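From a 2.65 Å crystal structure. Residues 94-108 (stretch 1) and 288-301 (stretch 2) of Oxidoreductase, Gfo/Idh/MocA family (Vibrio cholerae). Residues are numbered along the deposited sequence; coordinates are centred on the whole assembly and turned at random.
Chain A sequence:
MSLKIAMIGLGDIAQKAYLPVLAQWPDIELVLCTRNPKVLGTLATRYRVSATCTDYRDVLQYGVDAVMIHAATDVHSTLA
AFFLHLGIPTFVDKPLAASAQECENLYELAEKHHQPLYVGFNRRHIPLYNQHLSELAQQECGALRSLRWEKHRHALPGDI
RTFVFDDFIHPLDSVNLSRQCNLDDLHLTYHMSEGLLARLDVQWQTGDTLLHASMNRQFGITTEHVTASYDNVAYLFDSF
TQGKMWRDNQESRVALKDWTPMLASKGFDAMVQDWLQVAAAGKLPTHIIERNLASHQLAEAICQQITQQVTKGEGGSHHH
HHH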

# COMPACT_ATOMS: atom_id res chain seq x y z
N LYS A 94 -27.99 6.26 -17.29
CA LYS A 94 -27.20 7.38 -17.80
C LYS A 94 -26.47 6.96 -19.07
O LYS A 94 -25.99 5.84 -19.18
CB LYS A 94 -26.19 7.83 -16.74
CG LYS A 94 -25.10 6.82 -16.45
CD LYS A 94 -23.98 6.91 -17.47
CE LYS A 94 -23.27 5.57 -17.65
NZ LYS A 94 -22.14 5.70 -18.61
N PRO A 95 -26.37 7.87 -20.06
CA PRO A 95 -26.94 9.22 -19.99
C PRO A 95 -28.42 9.24 -20.39
O PRO A 95 -28.90 8.32 -21.06
CB PRO A 95 -26.07 10.00 -20.97
CG PRO A 95 -25.82 8.97 -22.04
CD PRO A 95 -25.51 7.72 -21.25
N LEU A 96 -29.15 10.27 -19.97
CA LEU A 96 -30.57 10.39 -20.29
C LEU A 96 -30.75 10.54 -21.79
O LEU A 96 -31.67 9.97 -22.38
CB LEU A 96 -31.18 11.60 -19.58
CG LEU A 96 -32.65 11.96 -19.89
CD1 LEU A 96 -33.57 10.80 -19.55
CD2 LEU A 96 -33.04 13.19 -19.08
N ALA A 97 -29.85 11.30 -22.40
CA ALA A 97 -29.92 11.52 -23.83
C ALA A 97 -28.62 12.16 -24.28
O ALA A 97 -27.87 12.71 -23.47
CB ALA A 97 -31.09 12.42 -24.17
N ALA A 98 -28.36 12.08 -25.58
CA ALA A 98 -27.15 12.63 -26.18
C ALA A 98 -27.10 14.15 -26.21
O ALA A 98 -26.11 14.73 -26.64
CB ALA A 98 -26.99 12.07 -27.59
N SER A 99 -28.17 14.80 -25.77
CA SER A 99 -28.19 16.25 -25.77
C SER A 99 -28.96 16.78 -24.57
O SER A 99 -29.78 16.06 -23.99
CB SER A 99 -28.82 16.78 -27.05
OG SER A 99 -30.20 16.48 -27.11
N ALA A 100 -28.70 18.02 -24.21
CA ALA A 100 -29.37 18.64 -23.07
C ALA A 100 -30.80 18.97 -23.46
O ALA A 100 -31.72 18.90 -22.64
CB ALA A 100 -28.64 19.90 -22.64
N GLN A 101 -30.98 19.33 -24.73
CA GLN A 101 -32.30 19.67 -25.25
C GLN A 101 -33.27 18.53 -24.97
O GLN A 101 -34.33 18.73 -24.36
CB GLN A 101 -32.22 19.94 -26.75
CG GLN A 101 -33.55 20.35 -27.40
CD GLN A 101 -34.12 21.64 -26.81
OE1 GLN A 101 -33.58 22.73 -27.01
NE2 GLN A 101 -35.22 21.51 -26.07
N GLU A 102 -32.91 17.32 -25.40
CA GLU A 102 -33.75 16.15 -25.19
C GLU A 102 -34.00 15.96 -23.70
O GLU A 102 -35.12 15.65 -23.29
CB GLU A 102 -33.06 14.90 -25.75
CG GLU A 102 -32.75 14.99 -27.23
CD GLU A 102 -32.28 13.68 -27.83
OE1 GLU A 102 -33.09 12.73 -27.92
OE2 GLU A 102 -31.09 13.60 -28.22
N CYS A 103 -32.96 16.15 -22.91
CA CYS A 103 -33.06 16.01 -21.47
C CYS A 103 -34.11 16.97 -20.95
O CYS A 103 -35.02 16.58 -20.23
CB CYS A 103 -31.72 16.31 -20.80
SG CYS A 103 -30.48 14.98 -20.94
N GLU A 104 -33.99 18.24 -21.33
CA GLU A 104 -34.94 19.23 -20.89
C GLU A 104 -36.35 18.84 -21.32
O GLU A 104 -37.29 18.92 -20.53
CB GLU A 104 -34.55 20.60 -21.44
CG GLU A 104 -33.15 21.02 -21.04
CD GLU A 104 -32.71 22.30 -21.73
OE1 GLU A 104 -32.84 22.37 -22.97
OE2 GLU A 104 -32.22 23.23 -21.04
N ASN A 105 -36.50 18.38 -22.57
CA ASN A 105 -37.81 17.95 -23.08
C ASN A 105 -38.40 16.85 -22.19
O ASN A 105 -39.48 17.01 -21.62
CB ASN A 105 -37.69 17.42 -24.52
CG ASN A 105 -37.48 18.52 -25.55
OD1 ASN A 105 -38.17 19.54 -25.55
ND2 ASN A 105 -36.52 18.32 -26.45
N LEU A 106 -37.69 15.73 -22.09
CA LEU A 106 -38.12 14.60 -21.28
C LEU A 106 -38.54 14.99 -19.86
O LEU A 106 -39.52 14.46 -19.32
CB LEU A 106 -37.04 13.53 -21.24
CG LEU A 106 -36.85 12.78 -22.56
CD1 LEU A 106 -35.57 11.96 -22.53
CD2 LEU A 106 -38.06 11.89 -22.80
N TYR A 107 -37.81 15.91 -19.22
CA TYR A 107 -38.20 16.31 -17.88
C TYR A 107 -39.40 17.22 -17.88
O TYR A 107 -40.25 17.13 -17.00
CB TYR A 107 -37.04 16.97 -17.12
CG TYR A 107 -36.26 15.97 -16.31
CD1 TYR A 107 -34.96 15.62 -16.67
CD2 TYR A 107 -36.85 15.30 -15.24
CE1 TYR A 107 -34.27 14.62 -16.00
CE2 TYR A 107 -36.17 14.30 -14.55
CZ TYR A 107 -34.88 13.97 -14.94
OH TYR A 107 -34.21 12.95 -14.32
N GLU A 108 -39.46 18.11 -18.87
CA GLU A 108 -40.61 19.00 -18.98
C GLU A 108 -41.83 18.11 -19.16
O GLU A 108 -42.83 18.28 -18.48
CB GLU A 108 -40.44 19.95 -20.18
CG GLU A 108 -40.08 21.39 -19.80
CD GLU A 108 -39.87 22.31 -21.00
OE1 GLU A 108 -40.74 22.32 -21.91
OE2 GLU A 108 -38.85 23.03 -21.05
N ILE A 288 -32.96 16.53 -6.92
CA ILE A 288 -32.39 15.48 -7.73
C ILE A 288 -32.54 15.79 -9.21
O ILE A 288 -31.56 15.82 -9.96
CB ILE A 288 -33.04 14.14 -7.40
CG1 ILE A 288 -32.50 13.67 -6.05
CG2 ILE A 288 -32.76 13.13 -8.49
CD1 ILE A 288 -32.92 12.28 -5.68
N ILE A 289 -33.77 16.04 -9.64
CA ILE A 289 -34.04 16.39 -11.03
C ILE A 289 -33.10 17.51 -11.48
O ILE A 289 -32.45 17.39 -12.52
CB ILE A 289 -35.48 16.87 -11.20
CG1 ILE A 289 -36.45 15.86 -10.61
CG2 ILE A 289 -35.77 17.10 -12.66
CD1 ILE A 289 -37.80 16.41 -10.38
N GLU A 290 -33.02 18.58 -10.70
CA GLU A 290 -32.16 19.72 -11.02
C GLU A 290 -30.71 19.31 -11.23
O GLU A 290 -30.04 19.84 -12.12
CB GLU A 290 -32.21 20.80 -9.93
CG GLU A 290 -33.49 21.64 -9.91
CD GLU A 290 -33.34 22.94 -9.09
OE1 GLU A 290 -33.04 22.87 -7.87
OE2 GLU A 290 -33.52 24.04 -9.69
N ARG A 291 -30.24 18.37 -10.42
CA ARG A 291 -28.86 17.90 -10.54
C ARG A 291 -28.75 17.12 -11.84
O ARG A 291 -27.77 17.25 -12.58
CB ARG A 291 -28.48 17.02 -9.35
CG ARG A 291 -27.08 16.42 -9.46
CD ARG A 291 -26.69 15.59 -8.25
NE ARG A 291 -25.40 14.92 -8.46
CZ ARG A 291 -24.73 14.25 -7.52
NH1 ARG A 291 -25.23 14.14 -6.30
NH2 ARG A 291 -23.57 13.68 -7.80
N ASN A 292 -29.76 16.32 -12.13
CA ASN A 292 -29.75 15.54 -13.37
C ASN A 292 -29.64 16.48 -14.57
O ASN A 292 -28.74 16.36 -15.40
CB ASN A 292 -31.00 14.67 -13.45
CG ASN A 292 -30.99 13.58 -12.41
OD1 ASN A 292 -30.05 12.80 -12.32
ND2 ASN A 292 -32.03 13.52 -11.60
N LEU A 293 -30.56 17.44 -14.66
CA LEU A 293 -30.54 18.40 -15.74
C LEU A 293 -29.20 19.07 -15.81
O LEU A 293 -28.52 19.06 -16.83
CB LEU A 293 -31.62 19.45 -15.54
CG LEU A 293 -33.00 18.90 -15.88
CD1 LEU A 293 -34.07 19.82 -15.33
CD2 LEU A 293 -33.12 18.73 -17.38
N ALA A 294 -28.80 19.68 -14.70
CA ALA A 294 -27.54 20.38 -14.64
C ALA A 294 -26.36 19.57 -15.19
O ALA A 294 -25.58 20.07 -16.01
CB ALA A 294 -27.26 20.82 -13.21
N SER A 295 -26.23 18.32 -14.74
CA SER A 295 -25.12 17.49 -15.21
C SER A 295 -25.15 17.23 -16.72
O SER A 295 -24.11 17.19 -17.38
CB SER A 295 -25.09 16.16 -14.45
OG SER A 295 -24.88 16.40 -13.07
N HIS A 296 -26.35 17.06 -17.26
CA HIS A 296 -26.45 16.85 -18.69
C HIS A 296 -26.29 18.19 -19.40
O HIS A 296 -25.74 18.25 -20.49
CB HIS A 296 -27.78 16.20 -19.07
CG HIS A 296 -27.89 14.77 -18.64
ND1 HIS A 296 -28.26 14.40 -17.37
CD2 HIS A 296 -27.68 13.62 -19.32
CE1 HIS A 296 -28.26 13.08 -17.28
NE2 HIS A 296 -27.91 12.59 -18.45
N GLN A 297 -26.76 19.27 -18.79
CA GLN A 297 -26.61 20.56 -19.43
C GLN A 297 -25.13 20.92 -19.46
O GLN A 297 -24.63 21.47 -20.44
CB GLN A 297 -27.43 21.62 -18.70
CG GLN A 297 -28.95 21.37 -18.78
CD GLN A 297 -29.78 22.38 -17.99
OE1 GLN A 297 -29.45 22.72 -16.85
NE2 GLN A 297 -30.87 22.84 -18.58
N LEU A 298 -24.42 20.58 -18.38
CA LEU A 298 -22.99 20.85 -18.29
C LEU A 298 -22.22 20.02 -19.33
O LEU A 298 -21.30 20.51 -19.98
CB LEU A 298 -22.47 20.52 -16.90
CG LEU A 298 -21.42 21.45 -16.28
CD1 LEU A 298 -20.62 20.63 -15.29
CD2 LEU A 298 -20.51 22.07 -17.33
N ALA A 299 -22.60 18.75 -19.46
CA ALA A 299 -21.95 17.87 -20.42
C ALA A 299 -22.11 18.47 -21.82
O ALA A 299 -21.18 18.46 -22.62
CB ALA A 299 -22.57 16.49 -20.37
N GLU A 300 -23.30 18.99 -22.10
CA GLU A 300 -23.58 19.60 -23.40
C GLU A 300 -22.60 20.74 -23.63
O GLU A 300 -21.92 20.78 -24.65
CB GLU A 300 -25.00 20.15 -23.42
CG GLU A 300 -25.95 19.39 -24.33
CD GLU A 300 -25.49 19.42 -25.78
OE1 GLU A 300 -25.29 20.54 -26.31
OE2 GLU A 300 -25.34 18.33 -26.38
N ALA A 301 -22.54 21.64 -22.65
CA ALA A 301 -21.66 22.80 -22.69
C ALA A 301 -20.22 22.39 -22.95
O ALA A 301 -19.54 22.96 -23.81
CB ALA A 301 -21.75 23.55 -21.39

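The two stretches, at least 182 residues apart in sequence wherever they touch, pack as a nearly antiparallel pair of helices. Residues 288-301 are helical throughout, whereas stretch 1 enters as a loop and becomes helical at Ala-100. The axes of the two helices approach to 9.1 Å and their directions differ by 161°; the two stretches, loop included, bury 600 Å² of surface, both sides summed. The spacing narrows along stretch 2: CA atoms lie 8.0 Å apart at Ile-289 and Tyr-107, 6.7 Å at Leu-293 and Cys-103, and 5.0 Å at Gln-297 and Ala-100.

At the wide end, the aromatic ring of Tyr-107 fills the gap. Ile-289 places CG2 over one face of this ring, 3.6 Å from its centroid, in a CH-pi contact. One turn on, Asn-292 points its CA-to-CB bond toward stretch 1, and its ND2 lies 3.5 Å from Tyr-107 OH, a hydroxyl that finds its hydrogen bonding elsewhere in the structure. Leu-293 starts out sideways, but its end comes nearer: CD2 lies 3.7 Å from Tyr-107 CD1 and 4.0 Å from Glu-104 CA, so the methyl packs against both the ring and the backbone of the facing helix.

His-296 links the helix to the loop of stretch 1. Its ND1 donates to Asn-292 O within its own helix (2.8 Å), leaving NE2 as an acceptor for Leu-96 N at 3.0 Å, with a nearly linear N-H...acceptor angle of 174°. The imidazole thus satisfies a loop amide that lies ahead of the helix and just after Pro-95, whose preceding peptide bond is cis. Pro-95 CA sits at the ring edge, 3.8 Å from His-296 NE2, while Cys-103 SG approaches obliquely, 3.9 Å from the ring centroid, in a sulfur-aromatic contact.

Gln-297 occupies the narrowest CA pairing, where the small side chain of Ala-100 permits close approach: Ala-100 CB is 3.9 Å from Gln-297 CA. The glutamine side chain extends to Glu-104, and its NE2 donates to Glu-104 OE2 at 2.8 Å, a polar link between a neutral amide and a carboxylate.

Glu-300 closes the interface where the helix of stretch 1 begins. Its CG packs tightly against Ala-100, 3.1 Å from Ala-100 N and 3.2 Å from Ala-100 CB, and its OE2 reaches within 3.6 Å of Ser-99 CA, although both carboxylate oxygens form hydrogen bonds elsewhere. Ser-99 itself caps the helix, its OG accepting a weak 3.3 Å bond from Glu-102 N.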